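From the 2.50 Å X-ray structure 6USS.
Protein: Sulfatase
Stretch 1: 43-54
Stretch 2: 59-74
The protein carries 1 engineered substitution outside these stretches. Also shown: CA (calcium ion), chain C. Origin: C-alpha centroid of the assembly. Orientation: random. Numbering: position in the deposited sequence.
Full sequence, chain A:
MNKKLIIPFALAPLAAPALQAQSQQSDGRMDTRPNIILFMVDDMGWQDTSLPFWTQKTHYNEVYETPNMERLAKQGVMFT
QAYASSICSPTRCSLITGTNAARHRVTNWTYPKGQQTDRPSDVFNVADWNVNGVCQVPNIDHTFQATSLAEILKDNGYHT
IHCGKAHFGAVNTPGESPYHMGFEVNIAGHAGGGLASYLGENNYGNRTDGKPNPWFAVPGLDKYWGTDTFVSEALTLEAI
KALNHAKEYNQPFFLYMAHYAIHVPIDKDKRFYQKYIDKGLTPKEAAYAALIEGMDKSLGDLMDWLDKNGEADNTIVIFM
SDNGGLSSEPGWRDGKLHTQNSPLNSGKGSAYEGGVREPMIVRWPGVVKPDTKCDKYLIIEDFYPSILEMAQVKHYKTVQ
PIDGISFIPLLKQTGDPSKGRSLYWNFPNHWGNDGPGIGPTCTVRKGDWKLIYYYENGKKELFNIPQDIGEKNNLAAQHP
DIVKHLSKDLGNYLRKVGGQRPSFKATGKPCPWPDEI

Stretch 1, residues 43-54: DMGWQDTSLPFW
Stretch 2 (59-74) HYNEVYETPNMERLAK

A segment without regular secondary structure can pack firmly if helices and their connecting loop offer it polar partners, and residues 43-54 of this sulfatase, packed against 59-74, illustrate the principle. The first stretch has a type I turn from Gly45 to Asp48, closed by Asp48 N to Gly45 O (3.1 Å), then Thr49 is extended (phi/psi -162/156). The contact buries 752 Å², both sides summed.

The second stretch opens with helix 59-63. Tyr60 (chi1 m) points toward its partner, its CB 3.4 Å from Gln47 O. Asn61 follows, with its CA 4.1 Å from Ser50 CA; in the m rotamer, with chi2 at 146°, it donates from ND2 to Thr49 O (2.9 Å). Its amide suits this place because it can serve backbone and solvent together: ND2 of Asn61 also donates to a water, 3.1 Å away, that accepts from Phe53 N and donates to the carbonyls of Trp46 and Leu51.

Tyr64 leaves helical phi/psi at -79/163. Its m side chain reaches the end of the turn, CE2 3.8 Å from Asp48 CA, while a water joins its OH to Asp48 OD1. The loop then reaches Thr66 (chi1 p), whose OG1 hydrogen-bonds Thr49 OG1 at 2.5 Å; Thr49, in t, also accepts from Leu51 N at its OG1 (2.8 Å). Ser50, in p, uses one short hydroxyl twice: OG accepts from Thr66 N (2.8 Å) and donates to Glu70 OE2 (2.6 Å), tying the loop to the helix that begins at Pro67.

On that helix, Met69 (m, t, p) brings flexible, apolar bulk: SD lies 3.6 Å from Met44 CE, and CE meets the edge of the Phe53 ring, 4.4 Å from CE2. One turn on, Ala73 is small and buried, its CB 3.6 Å from CD2 of Leu51 (t, p).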

# COMPACT_ATOMS: atom_id res chain seq x y z
N ASP A 43 18.96 -8.24 15.78
CA ASP A 43 19.97 -9.06 16.45
C ASP A 43 20.92 -8.24 17.31
O ASP A 43 22.08 -8.62 17.49
CB ASP A 43 20.78 -9.89 15.44
CG ASP A 43 19.95 -10.92 14.70
OD1 ASP A 43 18.79 -11.14 15.12
OD2 ASP A 43 20.45 -11.51 13.70
N MET A 44 20.46 -7.12 17.85
CA MET A 44 21.28 -6.28 18.71
C MET A 44 21.13 -6.72 20.17
O MET A 44 20.01 -6.85 20.68
CB MET A 44 20.90 -4.81 18.54
CG MET A 44 21.63 -3.83 19.46
SD MET A 44 21.06 -2.12 19.34
CE MET A 44 22.10 -1.32 20.57
N GLY A 45 22.28 -6.96 20.86
CA GLY A 45 22.24 -7.42 22.24
C GLY A 45 22.06 -6.30 23.27
O GLY A 45 22.27 -5.11 23.01
N TRP A 46 21.67 -6.72 24.48
CA TRP A 46 21.54 -5.80 25.61
C TRP A 46 22.78 -4.96 25.87
O TRP A 46 22.68 -3.92 26.54
CB TRP A 46 21.24 -6.59 26.88
CG TRP A 46 20.55 -5.84 27.98
CD1 TRP A 46 19.39 -5.10 27.88
CD2 TRP A 46 20.93 -5.79 29.36
NE1 TRP A 46 19.05 -4.60 29.12
CE2 TRP A 46 19.98 -5.00 30.04
CE3 TRP A 46 22.00 -6.33 30.09
CZ2 TRP A 46 20.06 -4.74 31.41
CZ3 TRP A 46 22.08 -6.07 31.45
CH2 TRP A 46 21.11 -5.29 32.10
N GLN A 47 23.95 -5.39 25.40
CA GLN A 47 25.19 -4.69 25.69
C GLN A 47 25.93 -4.26 24.43
O GLN A 47 27.11 -3.92 24.50
CB GLN A 47 26.10 -5.56 26.56
CG GLN A 47 25.58 -5.79 27.98
CD GLN A 47 25.95 -4.64 28.91
OE1 GLN A 47 26.89 -3.90 28.63
NE2 GLN A 47 25.22 -4.50 30.02
N ASP A 48 25.26 -4.27 23.27
CA ASP A 48 25.87 -3.87 22.00
C ASP A 48 25.74 -2.37 21.76
O ASP A 48 25.28 -1.91 20.71
CB ASP A 48 25.24 -4.67 20.86
CG ASP A 48 25.55 -6.15 20.97
OD1 ASP A 48 26.46 -6.52 21.75
OD2 ASP A 48 24.86 -6.95 20.29
N THR A 49 26.16 -1.60 22.75
CA THR A 49 25.96 -0.16 22.78
C THR A 49 26.94 0.42 23.80
O THR A 49 27.40 -0.29 24.70
CB THR A 49 24.51 0.19 23.15
OG1 THR A 49 24.39 1.59 23.48
CG2 THR A 49 24.05 -0.64 24.35
N SER A 50 27.27 1.70 23.63
CA SER A 50 28.00 2.39 24.70
C SER A 50 27.08 2.82 25.84
O SER A 50 27.60 3.17 26.90
CB SER A 50 28.77 3.61 24.16
OG SER A 50 27.94 4.54 23.48
N LEU A 51 25.76 2.77 25.67
CA LEU A 51 24.84 3.15 26.75
C LEU A 51 24.67 1.99 27.73
O LEU A 51 24.17 0.93 27.32
CB LEU A 51 23.48 3.58 26.20
CG LEU A 51 22.37 3.95 27.20
CD1 LEU A 51 22.74 5.19 28.05
CD2 LEU A 51 21.02 4.16 26.50
N PRO A 52 25.04 2.14 29.02
CA PRO A 52 24.96 1.01 29.96
C PRO A 52 23.54 0.78 30.45
O PRO A 52 22.98 1.61 31.17
CB PRO A 52 25.90 1.44 31.10
CG PRO A 52 26.67 2.65 30.57
CD PRO A 52 25.71 3.30 29.63
N PHE A 53 22.96 -0.38 30.07
CA PHE A 53 21.63 -0.80 30.54
C PHE A 53 21.67 -1.57 31.86
O PHE A 53 20.63 -1.70 32.52
CB PHE A 53 20.95 -1.67 29.48
CG PHE A 53 20.21 -0.88 28.45
CD1 PHE A 53 18.84 -0.71 28.53
CD2 PHE A 53 20.90 -0.26 27.41
CE1 PHE A 53 18.16 0.04 27.60
CE2 PHE A 53 20.23 0.50 26.47
CZ PHE A 53 18.85 0.66 26.57
N TRP A 54 22.82 -2.13 32.23
CA TRP A 54 23.07 -2.74 33.52
C TRP A 54 23.29 -1.66 34.58
O TRP A 54 23.40 -0.47 34.25
CB TRP A 54 24.29 -3.66 33.43
CG TRP A 54 24.40 -4.65 34.49
CD1 TRP A 54 23.40 -5.08 35.32
CD2 TRP A 54 25.57 -5.39 34.85
NE1 TRP A 54 23.88 -6.03 36.18
CE2 TRP A 54 25.21 -6.24 35.92
CE3 TRP A 54 26.88 -5.40 34.39
CZ2 TRP A 54 26.12 -7.09 36.53
CZ3 TRP A 54 27.79 -6.27 34.99
CH2 TRP A 54 27.40 -7.10 36.05
N HIS A 59 32.68 -3.83 29.86
CA HIS A 59 33.75 -3.62 28.90
C HIS A 59 33.20 -3.35 27.50
O HIS A 59 33.74 -2.51 26.77
CB HIS A 59 34.70 -4.81 28.86
CG HIS A 59 35.79 -4.66 27.84
ND1 HIS A 59 36.70 -3.62 27.86
CD2 HIS A 59 36.09 -5.39 26.74
CE1 HIS A 59 37.52 -3.72 26.83
NE2 HIS A 59 37.17 -4.79 26.13
N TYR A 60 32.11 -4.03 27.13
CA TYR A 60 31.46 -3.72 25.86
C TYR A 60 31.04 -2.26 25.81
O TYR A 60 31.24 -1.59 24.79
CB TYR A 60 30.25 -4.61 25.63
CG TYR A 60 30.61 -6.03 25.31
CD1 TYR A 60 31.55 -6.31 24.33
CD2 TYR A 60 30.04 -7.09 25.99
CE1 TYR A 60 31.90 -7.62 24.01
CE2 TYR A 60 30.38 -8.41 25.68
CZ TYR A 60 31.31 -8.66 24.69
OH TYR A 60 31.67 -9.93 24.37
N ASN A 61 30.46 -1.75 26.90
CA ASN A 61 30.09 -0.34 26.93
C ASN A 61 31.30 0.54 26.67
O ASN A 61 31.21 1.53 25.94
CB ASN A 61 29.47 0.04 28.27
CG ASN A 61 28.18 -0.69 28.54
OD1 ASN A 61 27.87 -1.02 29.67
ND2 ASN A 61 27.43 -0.94 27.49
N GLU A 62 32.45 0.17 27.24
CA GLU A 62 33.65 0.96 27.01
C GLU A 62 34.06 0.94 25.54
O GLU A 62 34.54 1.95 25.02
CB GLU A 62 34.80 0.47 27.90
CG GLU A 62 34.57 0.56 29.42
CD GLU A 62 34.45 1.99 29.97
OE1 GLU A 62 34.42 2.96 29.18
OE2 GLU A 62 34.40 2.14 31.21
N VAL A 63 33.89 -0.19 24.85
CA VAL A 63 34.46 -0.28 23.50
C VAL A 63 33.50 0.21 22.40
O VAL A 63 33.96 0.79 21.41
CB VAL A 63 34.97 -1.71 23.19
CG1 VAL A 63 35.87 -2.20 24.29
CG2 VAL A 63 33.84 -2.71 22.93
N TYR A 64 32.19 0.01 22.53
CA TYR A 64 31.28 0.42 21.47
C TYR A 64 31.03 1.92 21.54
O TYR A 64 31.29 2.58 22.54
CB TYR A 64 29.96 -0.34 21.56
CG TYR A 64 30.12 -1.84 21.41
CD1 TYR A 64 30.90 -2.37 20.39
CD2 TYR A 64 29.49 -2.73 22.28
CE1 TYR A 64 31.07 -3.74 20.24
CE2 TYR A 64 29.64 -4.10 22.14
CZ TYR A 64 30.44 -4.61 21.11
OH TYR A 64 30.61 -5.98 20.96
N GLU A 65 30.51 2.47 20.44
CA GLU A 65 30.23 3.90 20.36
C GLU A 65 28.82 4.11 19.80
O GLU A 65 28.61 4.07 18.58
CB GLU A 65 31.29 4.61 19.52
CG GLU A 65 32.66 4.56 20.16
CD GLU A 65 33.73 5.15 19.27
OE1 GLU A 65 33.38 5.89 18.31
OE2 GLU A 65 34.92 4.87 19.50
N THR A 66 27.86 4.35 20.69
CA THR A 66 26.51 4.73 20.31
C THR A 66 26.19 6.07 20.96
O THR A 66 25.35 6.16 21.87
CB THR A 66 25.49 3.65 20.71
OG1 THR A 66 25.56 3.39 22.12
CG2 THR A 66 25.76 2.37 19.94
N PRO A 67 26.86 7.14 20.53
CA PRO A 67 26.63 8.44 21.18
C PRO A 67 25.21 8.95 20.98
O PRO A 67 24.72 9.70 21.83
CB PRO A 67 27.65 9.36 20.51
CG PRO A 67 27.82 8.76 19.13
CD PRO A 67 27.74 7.26 19.36
N ASN A 68 24.55 8.58 19.87
CA ASN A 68 23.20 9.08 19.62
C ASN A 68 22.16 8.36 20.48
O ASN A 68 21.16 8.96 20.88
CB ASN A 68 22.86 8.96 18.14
CG ASN A 68 23.70 9.87 17.25
OD1 ASN A 68 23.58 11.10 17.30
ND2 ASN A 68 24.53 9.27 16.41
N MET A 69 22.38 7.06 20.77
CA MET A 69 21.58 6.37 21.77
C MET A 69 21.71 7.04 23.14
O MET A 69 20.72 7.16 23.88
CB MET A 69 21.99 4.89 21.87
CG MET A 69 21.59 4.02 20.69
SD MET A 69 22.07 2.28 20.89
CE MET A 69 21.14 1.78 22.35
N GLU A 70 22.92 7.46 23.53
CA GLU A 70 23.10 8.14 24.81
C GLU A 70 22.35 9.47 24.82
O GLU A 70 21.66 9.80 25.80
CB GLU A 70 24.58 8.37 25.08
CG GLU A 70 25.39 7.13 25.30
CD GLU A 70 26.88 7.43 25.42
OE1 GLU A 70 27.24 8.53 25.89
OE2 GLU A 70 27.70 6.55 25.05
N ARG A 71 22.50 10.24 23.75
CA ARG A 71 21.72 11.46 23.53
C ARG A 71 20.21 11.20 23.70
O ARG A 71 19.53 11.91 24.45
CB ARG A 71 22.05 12.00 22.13
CG ARG A 71 21.63 13.42 21.85
CD ARG A 71 22.36 13.99 20.63
NE ARG A 71 21.45 14.74 19.76
CZ ARG A 71 21.13 14.37 18.53
NH1 ARG A 71 21.67 13.26 18.03
NH2 ARG A 71 20.29 15.09 17.78
N LEU A 72 19.68 10.20 22.99
CA LEU A 72 18.25 9.89 23.08
C LEU A 72 17.85 9.52 24.51
O LEU A 72 16.79 9.95 24.99
CB LEU A 72 17.90 8.76 22.10
CG LEU A 72 16.42 8.38 21.91
CD1 LEU A 72 15.64 9.52 21.27
CD2 LEU A 72 16.26 7.11 21.08
N ALA A 73 18.69 8.77 25.21
CA ALA A 73 18.35 8.35 26.57
C ALA A 73 18.36 9.53 27.53
O ALA A 73 17.50 9.62 28.41
CB ALA A 73 19.30 7.25 27.04
N LYS A 74 19.34 10.45 27.38
CA LYS A 74 19.35 11.65 28.22
C LYS A 74 18.09 12.49 28.05
O LYS A 74 17.77 13.26 28.95
CB LYS A 74 20.59 12.52 27.93
CG LYS A 74 21.88 12.04 28.62
CD LYS A 74 23.12 12.84 28.17
CE LYS A 74 24.31 11.92 27.79
NZ LYS A 74 24.48 11.81 26.28
CA CA C . 16.60 -10.77 14.60
O HOH W 1 24.44 -1.73 28.02
O HOH W 2 28.77 -7.63 22.27
O HOH W 3 25.69 -2.03 31.30